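Local coordinates for putative exported protein (Bordetella pertussis Tohama I, PDB 2PFZ) that binds pyroglutamic acid as a periplasmic solute receptor of the DctP family, probably delivering it to a tripartite ATP-independent (TRAP) transporter, at residues 53-58 and 109-114; 86-91 and 242-247; 178-183 and 202-207. All coordinates share one frame; numbering follows the deposited sequence.

Contact 1: 53-58 and 109-114; sequences AVQGNQ and QGMMLL
M111 and Q55 meet where helix 50-55 comes to its end beside the start of strand 111-118, and each segment carries a Schellman turn. N57, with positive phi, follows helix 50-55. G110, also with positive phi, closes helix 88-107, with M111 N bonded back to L106 O, and strand 111-118 starts at the very next residue. In the type II periplasmic-binding-protein fold of the DctP family, the contact joins the C-terminal end of helix 50-55 to the Schellman turn between helix 88-107 and strand 111-118, an outer strand of the antiparallel sheet with 207-213.

The thioether of M111 meets both V54 and Q55. Its chain runs extended to the sulfur and then bends (chi3 -84°), laying the terminal methyl along Q55: CE is 3.8 Å from Q55 CB, while SD stands 3.7 Å from Q55 N, against the helix backbone. V54 meets the same sulfur obliquely, CG1 to M111 SD 4.0 Å. V54 CG1 lies anti to the backbone N (chi1 175°), which places that branch on the M111 side. Outside the pair, L106 and L211 also pack on M111.

Q55 and Q109, both partly exposed, make a flatter contact. Both side chains are extended beyond CG, and although the chains cross, their amide planes are only 9° apart and stack, with Q55 CD 4.5 Å from Q109 CD. The aliphatic part of Q55 also passes the backbone of the turn, its CG 3.7 Å from Q109 O. The polar link is a water, which donates to both Q55 O (2.7 Å) and Q109 O (2.8 Å), tying the two backbones together.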
ATOM      1  N   ALA A  53      -1.840   3.938 -16.862  1.00 19.45           N
ATOM      2  CA  ALA A  53      -0.600   4.179 -17.619  1.00 18.75           C
ATOM      3  C   ALA A  53       0.048   2.874 -18.104  1.00 19.12           C
ATOM      4  O   ALA A  53       0.466   2.783 -19.257  1.00 19.33           O
ATOM      5  CB  ALA A  53       0.370   5.005 -16.797  1.00 18.08           C
ATOM      6  N   VAL A  54       0.104   1.860 -17.239  1.00 19.16           N
ATOM      7  CA  VAL A  54       0.662   0.558 -17.602  1.00 19.88           C
ATOM      8  C   VAL A  54      -0.329  -0.241 -18.490  1.00 20.10           C
ATOM      9  O   VAL A  54       0.087  -0.929 -19.408  1.00 19.77           O
ATOM     10  CB  VAL A  54       1.048  -0.284 -16.346  1.00 19.98           C
ATOM     11  CG1 VAL A  54       1.518  -1.693 -16.746  1.00 18.44           C
ATOM     12  CG2 VAL A  54       2.123   0.429 -15.539  1.00 19.73           C
ATOM     13  N   GLN A  55      -1.632  -0.132 -18.225  1.00 21.18           N
ATOM     14  CA  GLN A  55      -2.621  -0.796 -19.049  1.00 21.70           C
ATOM     15  C   GLN A  55      -2.512  -0.396 -20.522  1.00 22.08           C
ATOM     16  O   GLN A  55      -2.652  -1.251 -21.415  1.00 22.69           O
ATOM     17  CB  GLN A  55      -4.034  -0.502 -18.558  1.00 22.57           C
ATOM     18  CG  GLN A  55      -5.079  -1.316 -19.282  1.00 23.05           C
ATOM     19  CD  GLN A  55      -6.475  -1.047 -18.797  1.00 27.05           C
ATOM     20  OE1 GLN A  55      -7.432  -1.569 -19.356  1.00 28.62           O
ATOM     21  NE2 GLN A  55      -6.607  -0.243 -17.742  1.00 26.67           N
ATOM     22  N   GLY A  56      -2.288   0.891 -20.770  1.00 20.98           N
ATOM     23  CA  GLY A  56      -2.244   1.433 -22.145  1.00 21.78           C
ATOM     24  C   GLY A  56      -0.847   1.313 -22.720  1.00 21.37           C
ATOM     25  O   GLY A  56      -0.586   1.761 -23.854  1.00 21.77           O
ATOM     26  N   ASN A  57       0.052   0.686 -21.956  1.00 20.30           N
ATOM     27  CA  ASN A  57       1.460   0.631 -22.314  1.00 19.86           C
ATOM     28  C   ASN A  57       2.088   2.014 -22.519  1.00 20.13           C
ATOM     29  O   ASN A  57       3.038   2.149 -23.317  1.00 20.30           O
ATOM     30  CB  ASN A  57       1.720  -0.248 -23.545  1.00 18.91           C
ATOM     31  CG  ASN A  57       3.158  -0.738 -23.607  1.00 20.07           C
ATOM     32  OD1 ASN A  57       3.793  -0.920 -22.570  1.00 20.17           O
ATOM     33  ND2 ASN A  57       3.686  -0.961 -24.829  1.00 19.30           N
ATOM     34  N   GLN A  58       1.578   3.037 -21.825  1.00 20.01           N
ATOM     35  CA  GLN A  58       2.288   4.343 -21.800  1.00 20.84           C
ATOM     36  C   GLN A  58       3.566   4.236 -20.954  1.00 20.19           C
ATOM     37  O   GLN A  58       4.627   4.822 -21.289  1.00 20.97           O
ATOM     38  CB  GLN A  58       1.393   5.475 -21.285  1.00 20.75           C
ATOM     39  CG  GLN A  58       0.140   5.754 -22.112  1.00 21.99           C
ATOM     40  CD  GLN A  58      -0.674   6.926 -21.583  1.00 22.88           C
ATOM     41  OE1 GLN A  58      -0.127   7.928 -21.074  1.00 27.37           O
ATOM     42  NE2 GLN A  58      -1.988   6.826 -21.720  1.00 26.01           N
ATOM     43  N   GLN A 109      -7.005  -7.464 -18.347  1.00 23.02           N
ATOM     44  CA  GLN A 109      -6.709  -6.126 -18.852  1.00 23.58           C
ATOM     45  C   GLN A 109      -5.275  -6.034 -19.394  1.00 22.00           C
ATOM     46  O   GLN A 109      -4.681  -4.960 -19.418  1.00 21.79           O
ATOM     47  CB  GLN A 109      -6.928  -5.064 -17.754  1.00 22.64           C
ATOM     48  CG  GLN A 109      -8.364  -4.953 -17.242  1.00 25.30           C
ATOM     49  CD  GLN A 109      -8.508  -3.998 -16.051  1.00 25.18           C
ATOM     50  OE1 GLN A 109      -7.517  -3.616 -15.398  1.00 27.60           O
ATOM     51  NE2 GLN A 109      -9.759  -3.624 -15.747  1.00 28.81           N
ATOM     52  N   GLY A 110      -4.706  -7.170 -19.785  1.00 21.46           N
ATOM     53  CA  GLY A 110      -3.387  -7.195 -20.426  1.00 20.81           C
ATOM     54  C   GLY A 110      -2.187  -6.845 -19.562  1.00 20.38           C
ATOM     55  O   GLY A 110      -1.178  -6.361 -20.087  1.00 20.42           O
ATOM     56  N   MET A 111      -2.274  -7.091 -18.249  1.00 19.65           N
ATOM     57  CA  MET A 111      -1.143  -6.828 -17.344  1.00 19.86           C
ATOM     58  C   MET A 111      -0.698  -8.054 -16.558  1.00 19.53           C
ATOM     59  O   MET A 111      -1.471  -8.995 -16.354  1.00 19.34           O
ATOM     60  CB  MET A 111      -1.472  -5.680 -16.366  1.00 19.39           C
ATOM     61  CG  MET A 111      -1.667  -4.362 -17.084  1.00 20.13           C
ATOM     62  SD  MET A 111      -2.150  -3.030 -16.010  1.00 20.94           S
ATOM     63  CE  MET A 111      -3.918  -3.289 -15.926  1.00 20.19           C
ATOM     64  N   MET A 112       0.554  -8.021 -16.125  1.00 19.59           N
ATOM     65  CA  MET A 112       1.116  -9.024 -15.232  1.00 21.08           C
ATOM     66  C   MET A 112       1.459  -8.445 -13.874  1.00 18.94           C
ATOM     67  O   MET A 112       1.866  -7.289 -13.768  1.00 17.89           O
ATOM     68  CB  MET A 112       2.398  -9.596 -15.818  1.00 21.07           C
ATOM     69  CG  MET A 112       2.226 -10.079 -17.198  1.00 23.28           C
ATOM     70  SD  MET A 112       3.795 -10.458 -17.983  1.00 26.73           S
ATOM     71  CE  MET A 112       4.647 -11.249 -16.610  1.00 21.43           C
ATOM     72  N   LEU A 113       1.315  -9.273 -12.847  1.00 18.60           N
ATOM     73  CA  LEU A 113       1.798  -8.927 -11.504  1.00 18.49           C
ATOM     74  C   LEU A 113       3.241  -9.373 -11.363  1.00 17.87           C
ATOM     75  O   LEU A 113       3.540 -10.578 -11.368  1.00 18.57           O
ATOM     76  CB  LEU A 113       0.946  -9.591 -10.428  1.00 19.15           C
ATOM     77  CG  LEU A 113       1.387  -9.413  -8.963  1.00 20.42           C
ATOM     78  CD1 LEU A 113       1.430  -7.936  -8.557  1.00 20.32           C
ATOM     79  CD2 LEU A 113       0.468 -10.214  -8.041  1.00 19.27           C
ATOM     80  N   LEU A 114       4.142  -8.422 -11.216  1.00 16.68           N
ATOM     81  CA  LEU A 114       5.551  -8.784 -11.090  1.00 16.70           C
ATOM     82  C   LEU A 114       5.906  -9.125  -9.647  1.00 16.39           C
ATOM     83  O   LEU A 114       6.456 -10.178  -9.376  1.00 17.28           O
ATOM     84  CB  LEU A 114       6.477  -7.712 -11.687  1.00 16.89           C
ATOM     85  CG  LEU A 114       7.961  -8.124 -11.721  1.00 16.48           C
ATOM     86  CD1 LEU A 114       8.186  -9.268 -12.714  1.00 17.28           C
ATOM     87  CD2 LEU A 114       8.839  -6.979 -12.068  1.00 16.62           C
TER
HETATM   88  O   HOH W   1      -3.690  -3.712 -21.684  1.00 28.00           O

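Contact 2: 86-91 and 242-247; sequences TGYDAS and LSQEKN
S243 receives the hydroxyl of Y88: the tyrosine OH donates to S243 OG over 2.8 Å, and the acceptor lies at the edge of the phenol ring, in its plane. S243 OG sits anti to its backbone N (chi1 -174°), which turns it to the tyrosine hydroxyl. It is doubly engaged, accepting from Y88 OH while also hydrogen-bonded to A118 O, which can only accept. That buried hydroxyl thus links the tyrosine to the backbone of strand 111-118.

Q244 follows and supplies the face contact. Its CB stands 3.7 Å from the centroid of the Y88 ring and only 8° off the ring normal, a CH-pi arrangement almost exactly over the centre. From there the extended side chain runs back along the tyrosine in the opposite direction, CG 3.8 Å from Y88 CD2 and NE2 3.8 Å from Y88 CB. The amide stays within 19° of the ring plane, so the glutamine lies along the ring as a nearly flat strip. Q244 N is 3.4 Å from Y88 OH, but the angle is too poor for a bond.

One turn on, N247 adds a lighter touch, its CB 4.1 Å from Y88 OH.

Y88 opens helix 88-107 directly after the N-cap residue G87, so the contact joins the start of that helix to the second half of helix 222-256. P120 and L205 from loops and W240 from helix 222-256 also pack on Y88, while L14 of helix 14-30 reaches S243.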
ATOM      1  N   THR A  86      -3.431  -8.569  10.578  1.00 15.32           N
ATOM      2  CA  THR A  86      -2.916  -7.463  11.377  1.00 15.85           C
ATOM      3  C   THR A  86      -1.445  -7.689  11.758  1.00 16.93           C
ATOM      4  O   THR A  86      -0.992  -7.271  12.815  1.00 17.57           O
ATOM      5  CB  THR A  86      -3.768  -7.316  12.665  1.00 15.91           C
ATOM      6  OG1 THR A  86      -3.793  -8.581  13.345  1.00 17.67           O
ATOM      7  CG2 THR A  86      -5.208  -6.890  12.324  1.00 15.33           C
ATOM      8  N   GLY A  87      -0.697  -8.343  10.883  1.00 16.73           N
ATOM      9  CA  GLY A  87       0.739  -8.543  11.093  1.00 16.12           C
ATOM     10  C   GLY A  87       1.356  -8.985   9.784  1.00 15.76           C
ATOM     11  O   GLY A  87       0.629  -9.300   8.845  1.00 16.00           O
ATOM     12  N   TYR A  88       2.690  -9.019   9.731  1.00 16.41           N
ATOM     13  CA  TYR A  88       3.400  -9.390   8.491  1.00 15.32           C
ATOM     14  C   TYR A  88       3.096 -10.821   8.012  1.00 15.39           C
ATOM     15  O   TYR A  88       2.908 -11.050   6.820  1.00 14.93           O
ATOM     16  CB  TYR A  88       4.896  -9.143   8.633  1.00 16.01           C
ATOM     17  CG  TYR A  88       5.277  -7.692   8.425  1.00 14.65           C
ATOM     18  CD1 TYR A  88       5.407  -7.167   7.136  1.00 15.34           C
ATOM     19  CD2 TYR A  88       5.461  -6.818   9.515  1.00 15.30           C
ATOM     20  CE1 TYR A  88       5.751  -5.823   6.917  1.00 14.62           C
ATOM     21  CE2 TYR A  88       5.816  -5.465   9.298  1.00 14.64           C
ATOM     22  CZ  TYR A  88       5.946  -4.986   7.995  1.00 15.60           C
ATOM     23  OH  TYR A  88       6.307  -3.671   7.769  1.00 16.08           O
ATOM     24  N   ASP A  89       3.056 -11.787   8.919  1.00 14.48           N
ATOM     25  CA  ASP A  89       2.766 -13.162   8.513  1.00 15.43           C
ATOM     26  C   ASP A  89       1.341 -13.315   7.992  1.00 14.92           C
ATOM     27  O   ASP A  89       1.099 -13.933   6.935  1.00 13.96           O
ATOM     28  CB  ASP A  89       3.018 -14.132   9.677  1.00 16.05           C
ATOM     29  CG  ASP A  89       2.656 -15.561   9.328  1.00 18.61           C
ATOM     30  OD1 ASP A  89       3.289 -16.123   8.420  1.00 21.88           O
ATOM     31  OD2 ASP A  89       1.737 -16.106   9.970  1.00 22.68           O
ATOM     32  N   ALA A  90       0.381 -12.767   8.729  1.00 14.37           N
ATOM     33  CA  ALA A  90      -1.012 -12.834   8.261  1.00 14.50           C
ATOM     34  C   ALA A  90      -1.152 -12.089   6.947  1.00 13.95           C
ATOM     35  O   ALA A  90      -1.868 -12.529   6.037  1.00 15.65           O
ATOM     36  CB  ALA A  90      -1.957 -12.262   9.316  1.00 13.62           C
ATOM     37  N   SER A  91      -0.455 -10.964   6.821  1.00 13.68           N
ATOM     38  CA  SER A  91      -0.500 -10.179   5.585  1.00 14.35           C
ATOM     39  C   SER A  91       0.069 -10.977   4.399  1.00 14.51           C
ATOM     40  O   SER A  91      -0.520 -10.975   3.312  1.00 14.30           O
ATOM     41  CB  SER A  91       0.312  -8.888   5.727  1.00 14.12           C
ATOM     42  OG  SER A  91       0.324  -8.163   4.488  1.00 16.80           O
ATOM     43  N   LEU A 242      12.640  -5.446   4.114  1.00 21.39           N
ATOM     44  CA  LEU A 242      12.929  -4.060   4.510  1.00 22.17           C
ATOM     45  C   LEU A 242      11.723  -3.388   5.174  1.00 20.73           C
ATOM     46  O   LEU A 242      11.890  -2.561   6.073  1.00 20.72           O
ATOM     47  CB  LEU A 242      13.441  -3.230   3.331  1.00 23.03           C
ATOM     48  CG  LEU A 242      14.911  -3.417   2.851  1.00 25.42           C
ATOM     49  CD1 LEU A 242      15.473  -4.902   2.771  1.00 28.93           C
ATOM     50  CD2 LEU A 242      15.100  -2.708   1.508  1.00 24.99           C
ATOM     51  N   SER A 243      10.520  -3.772   4.754  1.00 19.05           N
ATOM     52  CA  SER A 243       9.309  -3.203   5.320  1.00 17.96           C
ATOM     53  C   SER A 243       9.227  -3.547   6.804  1.00 17.63           C
ATOM     54  O   SER A 243       9.053  -2.663   7.644  1.00 18.40           O
ATOM     55  CB  SER A 243       8.076  -3.746   4.593  1.00 17.53           C
ATOM     56  OG  SER A 243       6.905  -3.073   5.057  1.00 17.77           O
ATOM     57  N   GLN A 244       9.404  -4.823   7.122  1.00 17.32           N
ATOM     58  CA  GLN A 244       9.294  -5.284   8.525  1.00 17.30           C
ATOM     59  C   GLN A 244      10.448  -4.767   9.368  1.00 18.19           C
ATOM     60  O   GLN A 244      10.235  -4.287  10.484  1.00 17.88           O
ATOM     61  CB  GLN A 244       9.279  -6.799   8.576  1.00 17.16           C
ATOM     62  CG  GLN A 244       9.232  -7.351  10.024  1.00 17.87           C
ATOM     63  CD  GLN A 244       9.074  -8.852  10.066  1.00 20.93           C
ATOM     64  OE1 GLN A 244       9.311  -9.475  11.106  1.00 24.69           O
ATOM     65  NE2 GLN A 244       8.652  -9.447   8.953  1.00 18.72           N
ATOM     66  N   GLU A 245      11.666  -4.882   8.832  1.00 18.00           N
ATOM     67  CA  GLU A 245      12.875  -4.448   9.552  1.00 20.22           C
ATOM     68  C   GLU A 245      12.864  -2.972   9.927  1.00 20.75           C
ATOM     69  O   GLU A 245      13.240  -2.600  11.057  1.00 21.56           O
ATOM     70  CB  GLU A 245      14.134  -4.852   8.766  1.00 20.06           C
ATOM     71  CG  GLU A 245      14.406  -6.377   8.851  1.00 20.01           C
ATOM     72  CD  GLU A 245      15.632  -6.817   8.088  1.00 21.36           C
ATOM     73  OE1 GLU A 245      16.412  -5.946   7.615  1.00 24.09           O
ATOM     74  OE2 GLU A 245      15.821  -8.041   7.958  1.00 22.06           O
ATOM     75  N   LYS A 246      12.406  -2.122   9.011  1.00 20.89           N
ATOM     76  CA  LYS A 246      12.436  -0.671   9.255  1.00 21.28           C
ATOM     77  C   LYS A 246      11.267  -0.157  10.093  1.00 21.14           C
ATOM     78  O   LYS A 246      11.311   0.969  10.628  1.00 21.01           O
ATOM     79  CB  LYS A 246      12.558   0.096   7.931  1.00 22.24           C
ATOM     80  CG  LYS A 246      13.929  -0.042   7.302  1.00 24.33           C
ATOM     81  CD  LYS A 246      14.036   0.743   6.005  1.00 28.53           C
ATOM     82  CE  LYS A 246      15.166   0.196   5.137  1.00 31.88           C
ATOM     83  NZ  LYS A 246      16.510   0.211   5.793  1.00 33.05           N
ATOM     84  N   ASN A 247      10.229  -0.982  10.230  1.00 20.14           N
ATOM     85  CA  ASN A 247       9.026  -0.571  10.950  1.00 20.25           C
ATOM     86  C   ASN A 247       9.376  -0.129  12.383  1.00 20.72           C
ATOM     87  O   ASN A 247       8.932   0.945  12.838  1.00 21.86           O
ATOM     88  CB  ASN A 247       7.966  -1.690  10.901  1.00 19.48           C
ATOM     89  CG  ASN A 247       6.660  -1.332  11.626  1.00 19.56           C
ATOM     90  OD1 ASN A 247       6.128  -2.151  12.391  1.00 19.87           O
ATOM     91  ND2 ASN A 247       6.148  -0.130  11.395  1.00 15.82           N
TER

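Contact 3: 178-183 and 202-207; sequences SYMSSG and EAWLPK. With PCA (pyroglutamic acid), chain B.
The indole of W204 meets M180 at its six-membered ring, neither squarely over a face nor in the plane: the sulfur is 4.8 Å from the ring centroid and 73° off the normal, an oblique Met-aromatic contact. Elsewhere on the edge, in plane, lies P206 CB. The methionine is bent at chi3 (76°), which sets its methyl against both W204 and A203, CE to W204 CZ3 at a tight 3.3 Å and CE to A203 CB at 3.7 Å. The indole NE1 is spent on the hydroxyl of Y144, which probably helps hold the ring's rotation.

While M180 points its side chain toward segment 202-207, the next residue points away, in the alternation usual for a strand, and serves the ligand. S181 OG donates to the carboxylate OXT of pyroglutamic acid (2.7 Å), and S182 OG donates to the ring carbonyl OE (2.7 Å), this second serine also capping T185 N at a helix start. P206 CG rests 3.8 Å from ligand CG. R142 and T185 also hydrogen-bond the ligand.

Strand 178-181 lies between strands 140-143 and 123-126 of the mixed sheet, whereas W204 sits in the loop connecting strands 197-199 and 207-213.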
ATOM      1  N   SER A 178      -5.397  14.521  11.053  1.00 22.95           N
ATOM      2  CA  SER A 178      -5.345  13.111  11.419  1.00 21.50           C
ATOM      3  C   SER A 178      -5.380  12.271  10.142  1.00 21.03           C
ATOM      4  O   SER A 178      -5.843  12.736   9.104  1.00 20.85           O
ATOM      5  CB  SER A 178      -6.551  12.736  12.288  1.00 21.62           C
ATOM      6  OG  SER A 178      -7.771  12.868  11.557  1.00 20.65           O
ATOM      7  N   TYR A 179      -4.883  11.043  10.252  1.00 20.82           N
ATOM      8  CA  TYR A 179      -4.976  10.027   9.219  1.00 19.21           C
ATOM      9  C   TYR A 179      -4.481   8.644   9.667  1.00 18.85           C
ATOM     10  O   TYR A 179      -3.778   8.517  10.656  1.00 18.95           O
ATOM     11  CB  TYR A 179      -4.261  10.456   7.932  1.00 19.11           C
ATOM     12  CG  TYR A 179      -2.764  10.560   7.966  1.00 18.57           C
ATOM     13  CD1 TYR A 179      -2.136  11.692   8.495  1.00 18.32           C
ATOM     14  CD2 TYR A 179      -1.954   9.560   7.397  1.00 15.31           C
ATOM     15  CE1 TYR A 179      -0.750  11.802   8.502  1.00 17.76           C
ATOM     16  CE2 TYR A 179      -0.572   9.660   7.423  1.00 17.63           C
ATOM     17  CZ  TYR A 179       0.031  10.790   7.971  1.00 19.00           C
ATOM     18  OH  TYR A 179       1.415  10.929   7.973  1.00 19.55           O
ATOM     19  N   MET A 180      -4.850   7.611   8.916  1.00 18.23           N
ATOM     20  CA  MET A 180      -4.207   6.305   9.083  1.00 17.55           C
ATOM     21  C   MET A 180      -3.192   6.041   7.983  1.00 18.09           C
ATOM     22  O   MET A 180      -3.436   6.367   6.824  1.00 17.76           O
ATOM     23  CB  MET A 180      -5.207   5.174   9.211  1.00 17.72           C
ATOM     24  CG  MET A 180      -5.999   5.249  10.524  1.00 15.84           C
ATOM     25  SD  MET A 180      -7.149   3.894  10.754  1.00 18.04           S
ATOM     26  CE  MET A 180      -6.029   2.577  11.219  1.00 16.71           C
ATOM     27  N   SER A 181      -2.022   5.556   8.403  1.00 18.11           N
ATOM     28  CA  SER A 181      -0.892   5.213   7.521  1.00 17.07           C
ATOM     29  C   SER A 181       0.182   4.515   8.365  1.00 17.52           C
ATOM     30  O   SER A 181      -0.069   4.126   9.512  1.00 16.44           O
ATOM     31  CB  SER A 181      -0.278   6.456   6.878  1.00 17.70           C
ATOM     32  OG  SER A 181       0.618   6.098   5.833  1.00 16.73           O
ATOM     33  N   SER A 182       1.378   4.371   7.784  1.00 17.04           N
ATOM     34  CA  SER A 182       2.490   3.671   8.397  1.00 17.30           C
ATOM     35  C   SER A 182       3.411   4.679   9.100  1.00 17.57           C
ATOM     36  O   SER A 182       3.317   5.879   8.856  1.00 17.23           O
ATOM     37  CB  SER A 182       3.275   2.927   7.328  1.00 16.84           C
ATOM     38  OG  SER A 182       3.655   3.814   6.280  1.00 15.60           O
ATOM     39  N   GLY A 183       4.273   4.186   9.989  1.00 18.63           N
ATOM     40  CA  GLY A 183       5.351   5.000  10.544  1.00 18.88           C
ATOM     41  C   GLY A 183       6.242   5.544   9.437  1.00 18.84           C
ATOM     42  O   GLY A 183       6.755   6.666   9.545  1.00 19.63           O
ATOM     43  N   GLU A 202      -1.964  -1.294  14.026  1.00 15.54           N
ATOM     44  CA  GLU A 202      -1.605  -2.400  13.127  1.00 15.13           C
ATOM     45  C   GLU A 202      -2.874  -2.955  12.480  1.00 15.10           C
ATOM     46  O   GLU A 202      -3.052  -4.183  12.342  1.00 15.58           O
ATOM     47  CB  GLU A 202      -0.817  -3.519  13.868  1.00 14.84           C
ATOM     48  CG  GLU A 202       0.381  -3.007  14.676  1.00 16.21           C
ATOM     49  CD  GLU A 202       1.282  -4.126  15.180  1.00 17.27           C
ATOM     50  OE1 GLU A 202       0.770  -5.078  15.817  1.00 16.65           O
ATOM     51  OE2 GLU A 202       2.506  -4.043  14.922  1.00 22.16           O
ATOM     52  N   ALA A 203      -3.729  -2.043  12.018  1.00 14.25           N
ATOM     53  CA  ALA A 203      -5.083  -2.393  11.572  1.00 14.76           C
ATOM     54  C   ALA A 203      -5.128  -3.166  10.272  1.00 14.63           C
ATOM     55  O   ALA A 203      -6.010  -4.018  10.076  1.00 14.62           O
ATOM     56  CB  ALA A 203      -5.998  -1.124  11.514  1.00 14.02           C
ATOM     57  N   TRP A 204      -4.177  -2.878   9.386  1.00 15.02           N
ATOM     58  CA  TRP A 204      -4.047  -3.626   8.131  1.00 14.11           C
ATOM     59  C   TRP A 204      -2.653  -3.358   7.598  1.00 14.15           C
ATOM     60  O   TRP A 204      -1.940  -2.510   8.139  1.00 13.67           O
ATOM     61  CB  TRP A 204      -5.149  -3.246   7.108  1.00 14.38           C
ATOM     62  CG  TRP A 204      -5.089  -1.873   6.531  1.00 13.37           C
ATOM     63  CD1 TRP A 204      -4.478  -1.493   5.347  1.00 13.77           C
ATOM     64  CD2 TRP A 204      -5.684  -0.695   7.070  1.00 14.06           C
ATOM     65  NE1 TRP A 204      -4.626  -0.130   5.151  1.00 13.08           N
ATOM     66  CE2 TRP A 204      -5.370   0.383   6.192  1.00 13.59           C
ATOM     67  CE3 TRP A 204      -6.437  -0.432   8.234  1.00 14.42           C
ATOM     68  CZ2 TRP A 204      -5.797   1.698   6.432  1.00 15.60           C
ATOM     69  CZ3 TRP A 204      -6.867   0.889   8.475  1.00 14.93           C
ATOM     70  CH2 TRP A 204      -6.533   1.941   7.579  1.00 14.30           C
ATOM     71  N   LEU A 205      -2.273  -4.070   6.539  1.00 14.45           N
ATOM     72  CA  LEU A 205      -1.004  -3.851   5.879  1.00 13.90           C
ATOM     73  C   LEU A 205      -1.284  -3.773   4.372  1.00 13.66           C
ATOM     74  O   LEU A 205      -1.342  -4.792   3.687  1.00 13.70           O
ATOM     75  CB  LEU A 205       0.048  -4.937   6.193  1.00 14.73           C
ATOM     76  CG  LEU A 205       0.724  -5.028   7.579  1.00 13.89           C
ATOM     77  CD1 LEU A 205      -0.244  -5.645   8.588  1.00 13.31           C
ATOM     78  CD2 LEU A 205       2.015  -5.859   7.544  1.00 13.73           C
ATOM     79  N   PRO A 206      -1.415  -2.553   3.856  1.00 13.08           N
ATOM     80  CA  PRO A 206      -1.812  -2.455   2.460  1.00 11.54           C
ATOM     81  C   PRO A 206      -0.588  -2.702   1.587  1.00 12.55           C
ATOM     82  O   PRO A 206       0.520  -2.326   1.961  1.00 12.82           O
ATOM     83  CB  PRO A 206      -2.266  -0.995   2.340  1.00 12.64           C
ATOM     84  CG  PRO A 206      -1.434  -0.247   3.331  1.00 12.15           C
ATOM     85  CD  PRO A 206      -1.068  -1.243   4.437  1.00 12.64           C
ATOM     86  N   LYS A 207      -0.776  -3.315   0.423  1.00 12.42           N
ATOM     87  CA  LYS A 207       0.379  -3.605  -0.448  1.00 12.61           C
ATOM     88  C   LYS A 207       0.457  -2.667  -1.638  1.00 12.61           C
ATOM     89  O   LYS A 207      -0.567  -2.222  -2.154  1.00 13.45           O
ATOM     90  CB  LYS A 207       0.330  -5.054  -0.955  1.00 12.64           C
ATOM     91  CG  LYS A 207       0.321  -6.129   0.167  1.00 13.35           C
ATOM     92  CD  LYS A 207       0.465  -7.579  -0.380  1.00 12.94           C
ATOM     93  CE  LYS A 207      -0.691  -7.943  -1.299  1.00 13.66           C
ATOM     94  NZ  LYS A 207      -2.017  -7.734  -0.625  1.00 13.42           N
TER
HETATM   95  N   PCA B   1       1.621   5.046   3.274  1.00 15.94           N
HETATM   96  CA  PCA B   1       0.917   5.319   2.006  1.00 16.87           C
HETATM   97  CB  PCA B   1      -0.103   4.222   1.699  1.00 16.52           C
HETATM   98  CG  PCA B   1      -0.044   3.253   2.864  1.00 15.73           C
HETATM   99  CD  PCA B   1       1.056   3.797   3.728  1.00 15.83           C
HETATM  100  OE  PCA B   1       1.485   3.208   4.732  1.00 15.77           O
HETATM  101  C   PCA B   1       0.154   6.609   2.200  1.00 17.64           C
HETATM  102  O   PCA B   1      -0.271   7.266   1.241  1.00 17.85           O
HETATM  103  OXT PCA B   1      -0.045   7.008   3.359  1.00 17.91           O

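In the fold
Contacts 2 and 3 are neighbours, their centres 11 Å apart, and they share packing through L205: Y88 CD1 is 3.7 Å from L205 CD2. Contact 3 is also nested along the chain inside the loop closed by contact 2. Its segments supply S181, S182 and P206 to the pyroglutamic acid pocket, while in contact 2 the S243 side chain is about 8 Å from the ligand and does not touch it. Contact 1 is remote, its centre about 27 Å from the centres of both others, yet its nearest atoms come within about 7 Å of contact 3 and 11 Å of contact 2. Helix 88-107, begun in contact 2, leads into strand 111-118 of contact 1.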